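Local coordinates for putative nudix hydrolase family member (Chromobacterium violaceum, PDB 3F13), which probably hydrolyses a nucleoside diphosphate linked to another group, in a magnesium-dependent reaction, at the interface of chains A and B. Residues are numbered along the deposited sequence; one frame, centred on the assembly and turned at random. Chains: chain A/B, putative nudix hydrolase family member.

The interface of chains A and B. Residues chain A 54, 57-58, 61, 67-69; chain B 51, 53-54.
A:Ile57 packs against B:Leu51 and B:Gln54 in a two-fold symmetric homodimer interface, which joins two Nudix-fold subunits in the deposited assembly and may or may not persist in solution. The start of chain B's helix 52-64 and the preceding B:Leu51 pack against helix 52-64 and the loop 67-69 of chain A. Helix 52-64, which supplies the chain A side from A:Gln54 to A:Arg61, belongs to the Nudix box (residues 44-65), so the pairing could brace the motif helix. The evidence for an apolar core is that CG2 of A:Ile57 lies 3.5 Å from CG of B:Gln54, the two side chains running past each other in opposite directions. With CG1 beside the backbone N (chi1 -67°), CG2 lies anti to that N and faces chain B, where it also meets CD1 of B:Leu51. The forked tip of B:Leu51 wedges between A:Ile57 and the aliphatic stem of A:Arg67, crossing the latter at about a right angle, with CD2 3.8 Å from CG of A:Arg67. CD of A:Arg61 flanks CD1 of the same leucine.

A direct polar link is made beside this core: the hydroxyl OG of B:Ser53 donates to the backbone O of A:Ile68 over 2.8 Å, nearly in line with the carbonyl (170°). Its chi1 of 50° sets OG between the backbone N and the carbonyl carbon, pointing it at chain A.

The amide of B:Gln54 has both ends engaged. OE1 accepts from the backbone N of B:Leu51 at 3.0 Å, with the donor above the carbonyl plane. OE1 also contacts water 1, which sits in plane at the guanidinium edge of A:Arg61, 3.0 Å from NH1. NE2 lies 3.7 Å from CB of A:Arg58 and contacts water 3, which reaches the backbone O of A:Gln54. Water 2 adjoins water 3 and bridges NE2 of A:Gln54 to the backbone O of B:Gln54.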
loop_
_atom_site.group_PDB
_atom_site.type_symbol
_atom_site.label_atom_id
_atom_site.label_comp_id
_atom_site.label_asym_id
_atom_site.label_seq_id
_atom_site.Cartn_x
_atom_site.Cartn_y
_atom_site.Cartn_z
ATOM N N GLN A 54 -4.260 7.264 1.668
ATOM C CA GLN A 54 -5.698 7.089 1.881
ATOM C C GLN A 54 -6.512 7.630 0.723
ATOM O O GLN A 54 -7.473 7.028 0.260
ATOM C CB GLN A 54 -6.135 7.851 3.129
ATOM C CG GLN A 54 -5.561 7.317 4.386
ATOM C CD GLN A 54 -6.010 8.108 5.593
ATOM O OE1 GLN A 54 -5.410 9.137 5.947
ATOM N NE2 GLN A 54 -7.080 7.636 6.233
ATOM N N ILE A 57 -6.384 5.325 -2.585
ATOM C CA ILE A 57 -7.215 4.125 -2.653
ATOM C C ILE A 57 -8.664 4.524 -2.931
ATOM O O ILE A 57 -9.343 3.911 -3.739
ATOM C CB ILE A 57 -7.182 3.350 -1.346
ATOM C CG1 ILE A 57 -5.783 2.766 -1.129
ATOM C CG2 ILE A 57 -8.151 2.203 -1.478
ATOM C CD1 ILE A 57 -5.537 2.272 0.320
ATOM N N ARG A 58 -9.113 5.571 -2.258
ATOM C CA ARG A 58 -10.464 6.100 -2.441
ATOM C C ARG A 58 -10.709 6.539 -3.883
ATOM O O ARG A 58 -11.716 6.203 -4.528
ATOM C CB ARG A 58 -10.656 7.303 -1.532
ATOM C CG ARG A 58 -11.961 7.999 -1.810
ATOM C CD ARG A 58 -12.235 9.087 -0.784
ATOM N NE ARG A 58 -11.119 9.996 -0.514
ATOM C CZ ARG A 58 -10.862 11.089 -1.219
ATOM N NH1 ARG A 58 -11.601 11.395 -2.276
ATOM N NH2 ARG A 58 -9.845 11.871 -0.885
ATOM N N ARG A 61 -10.617 3.796 -6.666
ATOM C CA ARG A 61 -11.910 3.123 -6.678
ATOM C C ARG A 61 -13.009 3.956 -7.327
ATOM O O ARG A 61 -13.749 3.447 -8.163
ATOM C CB ARG A 61 -12.350 2.625 -5.299
ATOM C CG ARG A 61 -13.520 1.702 -5.431
ATOM C CD ARG A 61 -13.993 1.147 -4.084
ATOM N NE ARG A 61 -15.243 0.439 -4.322
ATOM C CZ ARG A 61 -16.284 0.463 -3.498
ATOM N NH1 ARG A 61 -16.223 1.147 -2.358
ATOM N NH2 ARG A 61 -17.388 -0.205 -3.830
ATOM N N ARG A 67 -10.140 -1.976 -6.696
ATOM C CA ARG A 67 -9.931 -1.959 -5.249
ATOM C C ARG A 67 -8.449 -2.261 -4.955
ATOM O O ARG A 67 -8.003 -3.384 -5.073
ATOM C CB ARG A 67 -10.852 -3.000 -4.586
ATOM C CG ARG A 67 -12.346 -2.665 -4.838
ATOM C CD ARG A 67 -13.316 -3.845 -4.554
ATOM N NE ARG A 67 -14.655 -3.489 -5.034
ATOM C CZ ARG A 67 -15.764 -4.201 -4.819
ATOM N NH1 ARG A 67 -15.726 -5.323 -4.105
ATOM N NH2 ARG A 67 -16.920 -3.769 -5.320
ATOM N N ILE A 68 -7.682 -1.234 -4.619
ATOM C CA ILE A 68 -6.254 -1.404 -4.346
ATOM C C ILE A 68 -5.997 -2.225 -3.065
ATOM O O ILE A 68 -6.558 -1.908 -2.032
ATOM C CB ILE A 68 -5.606 0.007 -4.245
ATOM C CG1 ILE A 68 -5.589 0.638 -5.638
ATOM C CG2 ILE A 68 -4.192 -0.079 -3.619
ATOM C CD1 ILE A 68 -5.029 2.072 -5.641
ATOM N N ASN A 69 -5.196 -3.291 -3.145
ATOM C CA ASN A 69 -4.790 -4.100 -1.984
ATOM C C ASN A 69 -3.313 -4.008 -1.625
ATOM O O ASN A 69 -2.892 -4.455 -0.566
ATOM C CB ASN A 69 -5.160 -5.586 -2.177
ATOM C CG ASN A 69 -4.511 -6.242 -3.415
ATOM O OD1 ASN A 69 -3.308 -6.593 -3.435
ATOM N ND2 ASN A 69 -5.343 -6.523 -4.411
ATOM N N LEU B 51 -12.837 0.192 1.997
ATOM C CA LEU B 51 -12.049 -1.017 1.810
ATOM C C LEU B 51 -11.166 -1.298 3.033
ATOM O O LEU B 51 -10.795 -0.380 3.768
ATOM C CB LEU B 51 -11.143 -0.820 0.602
ATOM C CG LEU B 51 -11.906 -0.613 -0.700
ATOM C CD1 LEU B 51 -10.937 -0.181 -1.829
ATOM C CD2 LEU B 51 -12.659 -1.885 -1.103
ATOM N N SER B 53 -8.123 -2.018 2.946
ATOM C CA SER B 53 -6.813 -1.407 2.775
ATOM C C SER B 53 -6.922 0.054 3.207
ATOM O O SER B 53 -5.974 0.589 3.747
ATOM C CB SER B 53 -6.367 -1.498 1.326
ATOM O OG SER B 53 -7.396 -1.025 0.480
ATOM N N GLN B 54 -8.109 0.673 3.064
ATOM C CA GLN B 54 -8.305 2.050 3.536
ATOM C C GLN B 54 -8.355 2.080 5.058
ATOM O O GLN B 54 -7.756 2.933 5.719
ATOM C CB GLN B 54 -9.630 2.616 3.030
ATOM C CG GLN B 54 -9.596 3.021 1.595
ATOM C CD GLN B 54 -10.960 3.505 1.124
ATOM O OE1 GLN B 54 -11.804 2.710 0.726
ATOM N NE2 GLN B 54 -11.173 4.819 1.172
HETATM O O HOH W 1 -14.232 2.566 -0.706
HETATM O O HOH W 2 -8.341 5.394 4.965
HETATM O O HOH W 3 -9.629 6.373 2.426
#